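Local coordinates for heat shock protein STI1 (Saccharomyces cerevisiae, PDB 3UPV), which serves as an adaptor co-chaperone for Hsp70 and Hsp90, its TPR2B domain, the piece seen here, binding a C-terminal peptide of Hsp70, at residues A[20-24]-A[47-51]; A[75-79]-A[94-98]; A[88-92]-A[121-125]; A[69-75]-A[101-106]. All blocks are in the same frame, centred on the assembly; numbering follows the deposited sequence.

All four contacts join helices of one tetratricopeptide-repeat domain. Contact 1 comes first along the chain, joining helix 20-33 of the seventh repeat to helix 38-50 of the eighth. Its centre lies about 20 to 25 Å from the centres of the other three. Contacts 2 and 4 are two levels of the same pairing, helix 72-84 against helix 88-106; they share Tyr75, their centres are about 9 Å apart, and the segments of contact 4 bracket those of contact 2. Contact 3 continues from helix 88-106 to helix 111-124 and touches contact 2 where Ala79 O lies 3.8 Å from Ala91 CB. Packing of successive helices, as in these pairs, builds the TPR superhelix that holds the Hsp70 peptide.

Contact 1. Residues A[20-24]-A[47-51]; sequences WPNAV and ALAKL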
loop_
_atom_site.group_PDB
_atom_site.type_symbol
_atom_site.label_atom_id
_atom_site.label_comp_id
_atom_site.label_asym_id
_atom_site.label_seq_id
_atom_site.Cartn_x
_atom_site.Cartn_y
_atom_site.Cartn_z
ATOM N N TRP A 20 -0.491 9.339 -12.187
ATOM C CA TRP A 20 0.234 8.232 -11.560
ATOM C C TRP A 20 1.726 8.232 -11.853
ATOM O O TRP A 20 2.541 7.924 -10.938
ATOM C CB TRP A 20 -0.365 6.901 -11.963
ATOM C CG TRP A 20 -1.852 6.911 -11.976
ATOM C CD1 TRP A 20 -2.670 6.564 -13.030
ATOM C CD2 TRP A 20 -2.726 7.288 -10.897
ATOM N NE1 TRP A 20 -3.981 6.697 -12.672
ATOM C CE2 TRP A 20 -4.063 7.155 -11.380
ATOM C CE3 TRP A 20 -2.521 7.718 -9.571
ATOM C CZ2 TRP A 20 -5.196 7.404 -10.556
ATOM C CZ3 TRP A 20 -3.633 7.999 -8.767
ATOM C CH2 TRP A 20 -4.973 7.865 -9.267
ATOM N N PRO A 21 2.132 8.505 -13.104
ATOM C CA PRO A 21 3.555 8.365 -13.380
ATOM C C PRO A 21 4.377 9.411 -12.640
ATOM O O PRO A 21 5.511 9.088 -12.184
ATOM C CB PRO A 21 3.642 8.610 -14.895
ATOM C CG PRO A 21 2.337 8.088 -15.368
ATOM C CD PRO A 21 1.384 8.673 -14.355
ATOM N N ASN A 22 3.819 10.603 -12.466
ATOM C CA ASN A 22 4.528 11.613 -11.690
ATOM C C ASN A 22 4.536 11.321 -10.178
ATOM O O ASN A 22 5.557 11.585 -9.535
ATOM C CB ASN A 22 4.032 13.055 -12.019
ATOM C CG ASN A 22 4.684 13.609 -13.267
ATOM O OD1 ASN A 22 5.895 13.395 -13.499
ATOM N ND2 ASN A 22 3.898 14.311 -14.104
ATOM N N ALA A 23 3.437 10.766 -9.629
ATOM C CA ALA A 23 3.465 10.191 -8.275
ATOM C C ALA A 23 4.556 9.144 -8.115
ATOM O O ALA A 23 5.263 9.172 -7.120
ATOM C CB ALA A 23 2.118 9.581 -7.901
ATOM N N VAL A 24 4.679 8.170 -9.063
ATOM C CA VAL A 24 5.760 7.196 -9.003
ATOM C C VAL A 24 7.093 7.907 -8.852
ATOM O O VAL A 24 7.924 7.512 -7.990
ATOM C CB VAL A 24 5.688 6.262 -10.251
ATOM C CG1 VAL A 24 6.959 5.460 -10.380
ATOM C CG2 VAL A 24 4.474 5.331 -10.059
ATOM N N ALA A 47 0.644 4.116 -6.396
ATOM C CA ALA A 47 0.670 4.659 -7.745
ATOM C C ALA A 47 0.939 3.596 -8.830
ATOM O O ALA A 47 0.341 3.600 -9.933
ATOM C CB ALA A 47 1.670 5.847 -7.823
ATOM N N LEU A 48 1.886 2.705 -8.558
ATOM C CA LEU A 48 2.165 1.599 -9.466
ATOM C C LEU A 48 0.877 0.729 -9.640
ATOM O O LEU A 48 0.599 0.249 -10.701
ATOM C CB LEU A 48 3.271 0.741 -8.901
ATOM C CG LEU A 48 4.679 1.360 -8.921
ATOM C CD1 LEU A 48 5.563 0.598 -7.937
ATOM C CD2 LEU A 48 5.300 1.230 -10.320
ATOM N N ALA A 49 0.115 0.533 -8.583
ATOM C CA ALA A 49 -1.099 -0.293 -8.661
ATOM C C ALA A 49 -2.111 0.405 -9.607
ATOM O O ALA A 49 -2.757 -0.243 -10.435
ATOM C CB ALA A 49 -1.705 -0.443 -7.232
ATOM N N LYS A 50 -2.169 1.742 -9.561
ATOM C CA LYS A 50 -3.116 2.448 -10.429
ATOM C C LYS A 50 -2.693 2.273 -11.861
ATOM O O LYS A 50 -3.525 2.351 -12.798
ATOM C CB LYS A 50 -3.196 3.953 -10.124
ATOM C CG LYS A 50 -3.937 4.274 -8.813
ATOM C CD LYS A 50 -5.468 4.119 -9.060
ATOM C CE LYS A 50 -6.249 4.604 -7.849
ATOM N NZ LYS A 50 -7.749 4.560 -7.977
ATOM N N LEU A 51 -1.386 2.139 -12.037
ATOM C CA LEU A 51 -0.754 1.841 -13.380
ATOM C C LEU A 51 -0.813 0.364 -13.812
ATOM O O LEU A 51 -0.433 0.050 -14.959
ATOM C CB LEU A 51 0.692 2.342 -13.364
ATOM C CG LEU A 51 0.773 3.865 -13.362
ATOM C CD1 LEU A 51 2.273 4.166 -13.197
ATOM C CD2 LEU A 51 0.245 4.549 -14.617
#
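Trp20, at the start of helix 20-33, points its indole across the end of helix 38-50. Lys50 CB sits 3.5 Å from the centroid of the five-membered ring and only 13° off its normal, a CH-pi contact over one face, while Trp20 CB meets Leu51 CG at 3.5 Å. Pro21 adds a looser touch, its CG 4.2 Å from Leu51 CD2. At Ala23 the helices come close through small side chains: its CB is 3.8 Å from Ala47 CB. One residue on, Val24 CG2 drops into a pocket made by Ala47 CB (3.6 Å), Leu51 CD1 (4.0 Å) and Leu48 CG (4.1 Å). The small Ala47 lets the backbones approach, with the CA atoms of Trp20 and Ala47 5.2 Å apart. The join between the seventh and eighth repeats is therefore apolar here, and Lys50 serves two purposes: the base of its side chain packs on Trp20, while NZ reaches away to form a salt bridge with an acidic side chain of the bound peptide.

Contact 2. Residues A[75-79]-A[94-98]; sequences YIRKA and TLDAA
This is a buried helix-helix contact within the ninth TPR repeat, where the first helix of the repeat, 72-84, packs against the second, 88-106. Both segments are regular alpha-helix, with the i to i+4 bonds Ala79 N to Tyr75 O at 3.0 Å and Ala98 N to Thr94 O at 2.9 Å. The segment axes run nearly antiparallel, at 162° with a signed crossing angle of -162°, and approach to 8.8 Å. The register pairs Tyr75 with Ala98 (CA to CA 5.4 Å) and Ala79 with Thr94 (5.8 Å).

Small residues permit this closeness. Thr94, with chi1 m, turns its methyl inward, so that CG2 lies 3.3 Å from Tyr75 O and 4.0 Å from Ala79 CB; its OG1 bonds instead with Gln82. Tyr75, also chi1 m with chi2 near -89°, sets CB 3.7 Å from Ala98 CB and CD1 4.4 Å from Ala97 CB, while its hydroxyl bonds to Pro69 O. Leu95 (m, t) brings CD2 to 3.6 Å from Ala79 CB, and Ile76 CG1 is 4.1 Å from Ala98 CB. Such antiparallel pairing of two helices is the TPR hairpin.

Around it, Ile76 and Leu95 both pack on Leu117 of helix 111-124, Tyr75 and Lys78 touch helix 54-67, and Arg77 faces helix 38-50 and hydrogen-bonds the backbone of the bound peptide.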
loop_
_atom_site.group_PDB
_atom_site.type_symbol
_atom_site.label_atom_id
_atom_site.label_comp_id
_atom_site.label_asym_id
_atom_site.label_seq_id
_atom_site.Cartn_x
_atom_site.Cartn_y
_atom_site.Cartn_z
ATOM N N TYR A 75 -0.240 -3.656 4.396
ATOM C CA TYR A 75 -0.823 -4.998 4.323
ATOM C C TYR A 75 -2.094 -5.004 3.482
ATOM O O TYR A 75 -2.255 -5.919 2.580
ATOM C CB TYR A 75 -1.132 -5.563 5.693
ATOM C CG TYR A 75 0.020 -5.721 6.664
ATOM C CD1 TYR A 75 0.794 -6.893 6.708
ATOM C CD2 TYR A 75 0.330 -4.708 7.574
ATOM C CE1 TYR A 75 1.847 -7.018 7.642
ATOM C CE2 TYR A 75 1.408 -4.818 8.442
ATOM C CZ TYR A 75 2.128 -5.968 8.515
ATOM O OH TYR A 75 3.124 -6.038 9.487
ATOM N N ILE A 76 -2.952 -3.991 3.688
ATOM C CA ILE A 76 -4.177 -3.949 2.946
ATOM C C ILE A 76 -3.883 -3.730 1.450
ATOM O O ILE A 76 -4.391 -4.438 0.536
ATOM C CB ILE A 76 -5.131 -2.895 3.457
ATOM C CG1 ILE A 76 -5.542 -3.259 4.875
ATOM C CG2 ILE A 76 -6.344 -2.809 2.479
ATOM C CD1 ILE A 76 -6.276 -2.163 5.590
ATOM N N ARG A 77 -2.944 -2.815 1.189
ATOM C CA ARG A 77 -2.521 -2.591 -0.198
ATOM C C ARG A 77 -1.982 -3.832 -0.891
ATOM O O ARG A 77 -2.272 -4.124 -2.083
ATOM C CB ARG A 77 -1.472 -1.500 -0.181
ATOM C CG ARG A 77 -1.455 -0.864 -1.464
ATOM C CD ARG A 77 -0.472 0.314 -1.604
ATOM N NE ARG A 77 -0.655 1.431 -0.661
ATOM C CZ ARG A 77 -1.633 2.332 -0.780
ATOM N NH1 ARG A 77 -1.755 3.370 0.079
ATOM N NH2 ARG A 77 -2.485 2.195 -1.788
ATOM N N LYS A 78 -1.073 -4.519 -0.218
ATOM C CA LYS A 78 -0.533 -5.756 -0.768
ATOM C C LYS A 78 -1.613 -6.798 -1.109
ATOM O O LYS A 78 -1.543 -7.423 -2.169
ATOM C CB LYS A 78 0.370 -6.370 0.270
ATOM C CG LYS A 78 1.001 -7.694 -0.159
ATOM C CD LYS A 78 1.938 -8.181 0.968
ATOM C CE LYS A 78 2.370 -9.613 0.734
ATOM N NZ LYS A 78 3.358 -10.114 1.767
ATOM N N ALA A 79 -2.558 -7.002 -0.174
ATOM C CA ALA A 79 -3.647 -7.964 -0.409
ATOM C C ALA A 79 -4.439 -7.587 -1.620
ATOM O O ALA A 79 -4.856 -8.466 -2.398
ATOM C CB ALA A 79 -4.551 -8.050 0.769
ATOM N N THR A 94 -2.456 -12.560 3.850
ATOM C CA THR A 94 -2.066 -11.212 4.068
ATOM C C THR A 94 -3.208 -10.478 4.809
ATOM O O THR A 94 -2.947 -9.627 5.679
ATOM C CB THR A 94 -1.813 -10.520 2.741
ATOM O OG1 THR A 94 -0.790 -11.230 2.033
ATOM C CG2 THR A 94 -1.360 -9.042 2.955
ATOM N N LEU A 95 -4.464 -10.776 4.436
ATOM C CA LEU A 95 -5.591 -10.141 5.081
ATOM C C LEU A 95 -5.742 -10.555 6.538
ATOM O O LEU A 95 -6.217 -9.737 7.369
ATOM C CB LEU A 95 -6.894 -10.368 4.365
ATOM C CG LEU A 95 -6.878 -9.641 3.036
ATOM C CD1 LEU A 95 -7.865 -10.224 1.964
ATOM C CD2 LEU A 95 -7.067 -8.141 3.291
ATOM N N ASP A 96 -5.421 -11.817 6.835
ATOM C CA ASP A 96 -5.385 -12.288 8.258
ATOM C C ASP A 96 -4.441 -11.449 9.109
ATOM O O ASP A 96 -4.779 -11.013 10.233
ATOM C CB ASP A 96 -4.942 -13.743 8.306
ATOM C CG ASP A 96 -6.072 -14.691 8.076
ATOM O OD1 ASP A 96 -7.255 -14.264 8.126
ATOM O OD2 ASP A 96 -5.753 -15.881 7.842
ATOM N N ALA A 97 -3.299 -11.127 8.535
ATOM C CA ALA A 97 -2.270 -10.342 9.225
ATOM C C ALA A 97 -2.676 -8.894 9.349
ATOM O O ALA A 97 -2.481 -8.288 10.431
ATOM C CB ALA A 97 -0.952 -10.456 8.491
ATOM N N ALA A 98 -3.367 -8.390 8.307
ATOM C CA ALA A 98 -3.842 -7.038 8.262
ATOM C C ALA A 98 -4.932 -6.909 9.297
ATOM O O ALA A 98 -4.992 -5.900 9.981
ATOM C CB ALA A 98 -4.411 -6.685 6.862
#

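Contact 3. Residues A[88-92]-A[121-125]; sequences YASAL and ASQQR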
loop_
_atom_site.group_PDB
_atom_site.type_symbol
_atom_site.label_atom_id
_atom_site.label_comp_id
_atom_site.label_asym_id
_atom_site.label_seq_id
_atom_site.Cartn_x
_atom_site.Cartn_y
_atom_site.Cartn_z
ATOM N N TYR A 88 -4.900 -15.465 -4.733
ATOM C CA TYR A 88 -5.921 -15.517 -3.687
ATOM C C TYR A 88 -5.528 -16.102 -2.342
ATOM O O TYR A 88 -5.864 -15.520 -1.283
ATOM C CB TYR A 88 -7.177 -16.189 -4.231
ATOM C CG TYR A 88 -7.696 -15.565 -5.517
ATOM C CD1 TYR A 88 -8.133 -14.231 -5.570
ATOM C CD2 TYR A 88 -7.701 -16.316 -6.720
ATOM C CE1 TYR A 88 -8.609 -13.668 -6.787
ATOM C CE2 TYR A 88 -8.207 -15.766 -7.925
ATOM C CZ TYR A 88 -8.668 -14.447 -7.928
ATOM O OH TYR A 88 -9.130 -13.918 -9.084
ATOM N N ALA A 89 -4.883 -17.257 -2.360
ATOM C CA ALA A 89 -4.481 -17.906 -1.096
ATOM C C ALA A 89 -3.562 -16.967 -0.338
ATOM O O ALA A 89 -3.649 -16.832 0.880
ATOM C CB ALA A 89 -3.806 -19.221 -1.352
ATOM N N SER A 90 -2.644 -16.342 -1.061
ATOM C CA SER A 90 -1.696 -15.458 -0.399
ATOM C C SER A 90 -2.398 -14.256 0.135
ATOM O O SER A 90 -2.053 -13.773 1.217
ATOM C CB SER A 90 -0.533 -15.061 -1.310
ATOM O OG SER A 90 0.227 -16.240 -1.616
ATOM N N ALA A 91 -3.371 -13.758 -0.627
ATOM C CA ALA A 91 -4.130 -12.594 -0.174
ATOM C C ALA A 91 -4.867 -12.841 1.102
ATOM O O ALA A 91 -4.904 -11.992 1.990
ATOM C CB ALA A 91 -5.086 -12.051 -1.255
ATOM N N LEU A 92 -5.451 -14.021 1.213
ATOM C CA LEU A 92 -6.220 -14.331 2.424
ATOM C C LEU A 92 -5.262 -14.315 3.645
ATOM O O LEU A 92 -5.611 -13.806 4.734
ATOM C CB LEU A 92 -6.847 -15.729 2.194
ATOM C CG LEU A 92 -8.079 -15.727 1.242
ATOM C CD1 LEU A 92 -8.424 -17.152 0.806
ATOM C CD2 LEU A 92 -9.337 -14.993 1.784
ATOM N N ALA A 121 -11.556 -12.235 -2.036
ATOM C CA ALA A 121 -10.491 -13.244 -2.258
ATOM C C ALA A 121 -10.983 -14.683 -2.109
ATOM O O ALA A 121 -10.632 -15.585 -2.927
ATOM C CB ALA A 121 -9.263 -12.987 -1.360
ATOM N N SER A 122 -11.764 -14.918 -1.055
ATOM C CA SER A 122 -12.298 -16.263 -0.823
ATOM C C SER A 122 -13.196 -16.762 -1.966
ATOM O O SER A 122 -13.028 -17.888 -2.480
ATOM C CB SER A 122 -13.048 -16.308 0.499
ATOM O OG SER A 122 -13.548 -17.619 0.672
ATOM N N GLN A 123 -14.123 -15.926 -2.392
ATOM C CA GLN A 123 -15.000 -16.305 -3.486
ATOM C C GLN A 123 -14.255 -16.573 -4.791
ATOM O O GLN A 123 -14.540 -17.601 -5.451
ATOM C CB GLN A 123 -16.130 -15.288 -3.609
ATOM C CG GLN A 123 -16.889 -15.128 -2.234
ATOM C CD GLN A 123 -17.698 -16.355 -1.850
ATOM O OE1 GLN A 123 -17.441 -17.010 -0.829
ATOM N NE2 GLN A 123 -18.687 -16.685 -2.686
ATOM N N GLN A 124 -13.253 -15.744 -5.138
ATOM C CA GLN A 124 -12.571 -15.990 -6.417
ATOM C C GLN A 124 -11.677 -17.227 -6.339
ATOM O O GLN A 124 -11.384 -17.851 -7.363
ATOM C CB GLN A 124 -11.847 -14.755 -6.976
ATOM C CG GLN A 124 -12.681 -13.494 -6.894
ATOM C CD GLN A 124 -12.022 -12.215 -7.476
ATOM O OE1 GLN A 124 -12.606 -11.128 -7.382
ATOM N NE2 GLN A 124 -10.838 -12.343 -8.111
ATOM N N ARG A 125 -11.261 -17.597 -5.125
ATOM C CA ARG A 125 -10.305 -18.688 -4.987
ATOM C C ARG A 125 -11.010 -19.959 -5.381
ATOM O O ARG A 125 -10.404 -20.712 -6.086
ATOM C CB ARG A 125 -9.766 -18.829 -3.563
ATOM C CG ARG A 125 -8.559 -19.841 -3.348
ATOM C CD ARG A 125 -8.295 -20.090 -1.822
ATOM N NE ARG A 125 -7.172 -21.019 -1.610
ATOM C CZ ARG A 125 -6.610 -21.313 -0.432
ATOM N NH1 ARG A 125 -5.585 -22.170 -0.380
ATOM N NH2 ARG A 125 -7.052 -20.774 0.694
#
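Tyr88 opens helix 88-106 with chi1 m, which carries its ring over to the last turn of helix 111-124. Gln124 meets it twice. With chi1 m, Gln124 lays CB over the ring face, 3.7 Å from the centroid and 28° off the normal, a CH-pi contact; a t chi2 then extends the chain so that NE2 comes to Tyr88 OH, donating a hydrogen bond at 2.5 Å. That is short, and its N-H...O angle of 135° is well away from linear.

Arg125 reaches over on its own path. All four chi angles lie near 180°, so the extended chain crosses the start of helix 88-106. Its CB is 3.8 Å from Tyr88 CB, and its guanidinium has Ala89 CB over one face, with NH1 3.6 Å from that methyl and NH2 3.9 Å from Leu92 CD1. Leu92 (m, t) completes the apolar middle by placing CD2 3.7 Å from Ala121 CB, which is also 4.3 Å from Ala91 CB. Ala91 and Ala121 both touch Ile83 of helix 72-84 as well. Helix 111-124 thus stacks on the second helix of the ninth repeat in the manner of the C-terminal capping helix common in TPR domains.

Contact 4. Residues A[69-75]-A[101-106]; sequences PNFVRAY and KDAEVN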
loop_
_atom_site.group_PDB
_atom_site.type_symbol
_atom_site.label_atom_id
_atom_site.label_comp_id
_atom_site.label_asym_id
_atom_site.label_seq_id
_atom_site.Cartn_x
_atom_site.Cartn_y
_atom_site.Cartn_z
ATOM N N PRO A 69 6.447 -2.632 10.571
ATOM C CA PRO A 69 5.458 -3.695 10.661
ATOM C C PRO A 69 4.086 -3.252 11.193
ATOM O O PRO A 69 3.144 -3.996 11.088
ATOM C CB PRO A 69 6.121 -4.679 11.619
ATOM C CG PRO A 69 7.160 -3.917 12.334
ATOM C CD PRO A 69 7.665 -2.951 11.326
ATOM N N ASN A 70 3.981 -2.061 11.781
ATOM C CA ASN A 70 2.683 -1.574 12.245
ATOM C C ASN A 70 1.914 -0.740 11.227
ATOM O O ASN A 70 0.819 -0.230 11.507
ATOM C CB ASN A 70 2.873 -0.894 13.572
ATOM C CG ASN A 70 3.533 -1.838 14.547
ATOM O OD1 ASN A 70 3.108 -2.999 14.646
ATOM N ND2 ASN A 70 4.606 -1.398 15.200
ATOM N N PHE A 71 2.491 -0.647 10.036
ATOM C CA PHE A 71 1.882 0.096 8.954
ATOM C C PHE A 71 0.787 -0.773 8.291
ATOM O O PHE A 71 1.025 -1.473 7.273
ATOM C CB PHE A 71 3.012 0.450 7.981
ATOM C CG PHE A 71 2.661 1.448 6.936
ATOM C CD1 PHE A 71 1.539 2.295 7.049
ATOM C CD2 PHE A 71 3.477 1.552 5.830
ATOM C CE1 PHE A 71 1.255 3.204 6.016
ATOM C CE2 PHE A 71 3.214 2.471 4.827
ATOM C CZ PHE A 71 2.101 3.292 4.919
ATOM N N VAL A 72 -0.423 -0.702 8.864
ATOM C CA VAL A 72 -1.532 -1.551 8.430
ATOM C C VAL A 72 -1.844 -1.379 6.907
ATOM O O VAL A 72 -2.239 -2.323 6.206
ATOM C CB VAL A 72 -2.810 -1.160 9.278
ATOM C CG1 VAL A 72 -4.058 -1.874 8.782
ATOM C CG2 VAL A 72 -2.601 -1.327 10.801
ATOM N N ARG A 73 -1.724 -0.137 6.418
ATOM C CA ARG A 73 -2.102 0.182 5.023
ATOM C C ARG A 73 -1.316 -0.647 4.050
ATOM O O ARG A 73 -1.822 -1.055 3.014
ATOM C CB ARG A 73 -1.858 1.645 4.727
ATOM C CG ARG A 73 -2.359 1.997 3.319
ATOM C CD ARG A 73 -3.502 3.027 3.495
ATOM N NE ARG A 73 -3.011 4.362 3.756
ATOM C CZ ARG A 73 -3.753 5.401 4.195
ATOM N NH1 ARG A 73 -5.037 5.259 4.479
ATOM N NH2 ARG A 73 -3.197 6.599 4.364
ATOM N N ALA A 74 -0.047 -0.894 4.375
ATOM C CA ALA A 74 0.821 -1.685 3.477
ATOM C C ALA A 74 0.268 -3.103 3.310
ATOM O O ALA A 74 0.307 -3.672 2.231
ATOM C CB ALA A 74 2.175 -1.709 4.001
ATOM N N TYR A 75 -0.240 -3.656 4.396
ATOM C CA TYR A 75 -0.823 -4.998 4.323
ATOM C C TYR A 75 -2.094 -5.004 3.482
ATOM O O TYR A 75 -2.255 -5.919 2.580
ATOM C CB TYR A 75 -1.132 -5.563 5.693
ATOM C CG TYR A 75 0.020 -5.721 6.664
ATOM C CD1 TYR A 75 0.794 -6.893 6.708
ATOM C CD2 TYR A 75 0.330 -4.708 7.574
ATOM C CE1 TYR A 75 1.847 -7.018 7.642
ATOM C CE2 TYR A 75 1.408 -4.818 8.442
ATOM C CZ TYR A 75 2.128 -5.968 8.515
ATOM O OH TYR A 75 3.124 -6.038 9.487
ATOM N N LYS A 101 -3.220 -6.727 12.892
ATOM C CA LYS A 101 -2.562 -5.416 13.006
ATOM C C LYS A 101 -3.584 -4.297 13.098
ATOM O O LYS A 101 -3.408 -3.390 13.880
ATOM C CB LYS A 101 -1.573 -5.173 11.855
ATOM C CG LYS A 101 -0.252 -5.925 12.044
ATOM C CD LYS A 101 0.539 -5.360 13.215
ATOM C CE LYS A 101 1.586 -6.348 13.756
ATOM N NZ LYS A 101 2.962 -5.957 13.382
ATOM N N ASP A 102 -4.669 -4.385 12.325
ATOM C CA ASP A 102 -5.666 -3.329 12.339
ATOM C C ASP A 102 -6.295 -3.181 13.727
ATOM O O ASP A 102 -6.409 -2.064 14.242
ATOM C CB ASP A 102 -6.725 -3.549 11.263
ATOM C CG ASP A 102 -7.783 -2.486 11.264
ATOM O OD1 ASP A 102 -8.966 -2.812 11.600
ATOM O OD2 ASP A 102 -7.419 -1.316 10.917
ATOM N N ALA A 103 -6.692 -4.306 14.314
ATOM C CA ALA A 103 -7.117 -4.319 15.716
ATOM C C ALA A 103 -6.083 -3.755 16.710
ATOM O O ALA A 103 -6.433 -2.897 17.526
ATOM C CB ALA A 103 -7.566 -5.725 16.122
ATOM N N GLU A 104 -4.825 -4.224 16.626
ATOM C CA GLU A 104 -3.753 -3.772 17.503
ATOM C C GLU A 104 -3.442 -2.278 17.413
ATOM O O GLU A 104 -3.414 -1.535 18.447
ATOM C CB GLU A 104 -2.484 -4.549 17.145
ATOM C CG GLU A 104 -2.587 -5.991 17.610
ATOM C CD GLU A 104 -1.489 -6.905 17.061
ATOM O OE1 GLU A 104 -1.574 -8.108 17.324
ATOM O OE2 GLU A 104 -0.565 -6.440 16.371
ATOM N N VAL A 105 -3.190 -1.822 16.186
ATOM C CA VAL A 105 -2.732 -0.444 16.029
ATOM C C VAL A 105 -3.851 0.552 15.751
ATOM O O VAL A 105 -3.812 1.665 16.319
ATOM C CB VAL A 105 -1.423 -0.255 15.083
ATOM C CG1 VAL A 105 -0.972 -1.520 14.305
ATOM C CG2 VAL A 105 -1.497 1.032 14.248
ATOM N N ASN A 106 -4.835 0.173 14.908
ATOM C CA ASN A 106 -5.965 1.073 14.565
ATOM C C ASN A 106 -7.265 0.824 15.347
ATOM O O ASN A 106 -8.318 1.474 15.087
ATOM C CB ASN A 106 -6.338 1.011 13.073
ATOM C CG ASN A 106 -5.228 1.461 12.156
ATOM O OD1 ASN A 106 -5.218 1.121 10.949
ATOM N ND2 ASN A 106 -4.293 2.200 12.689
#
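Lys101 NZ donates two hydrogen bonds to the turn before helix 72-84, one to Pro69 O at 3.0 Å and one to Asn70 OD1 at 3.2 Å. Pro69 O also accepts a hydrogen bond from Tyr75 OH (2.6 Å), so a single carbonyl joins the ammonium of one helix to the phenol of the other. Folded through chi1 and chi2 of m, Lys101 passes the Tyr75 ring.

Next to this polar cluster sits Val72, whose side chain fits as a knob into a hole formed by Lys101, Asp102, Val105 and Asn106. Its CG2 lies 3.9 Å from Val105 CG1 and 4.1 Å from Lys101 CB, while CG1 is 4.0 Å from Asp102 CB. Val105 CG1 reaches out to Asn70 too, 3.6 Å from its O. Asp102 sends its carboxylate the other way, OD2 accepting a hydrogen bond from Ser110 N. Phe71, centre of an inverse gamma turn, and Arg73 point away from this interface; each packs on an acidic side chain of the bound peptide, and Arg73 NE forms a salt bridge to one. Together these contacts close the end of the antiparallel TPR hairpin where the chain passes from the eighth repeat into the ninth.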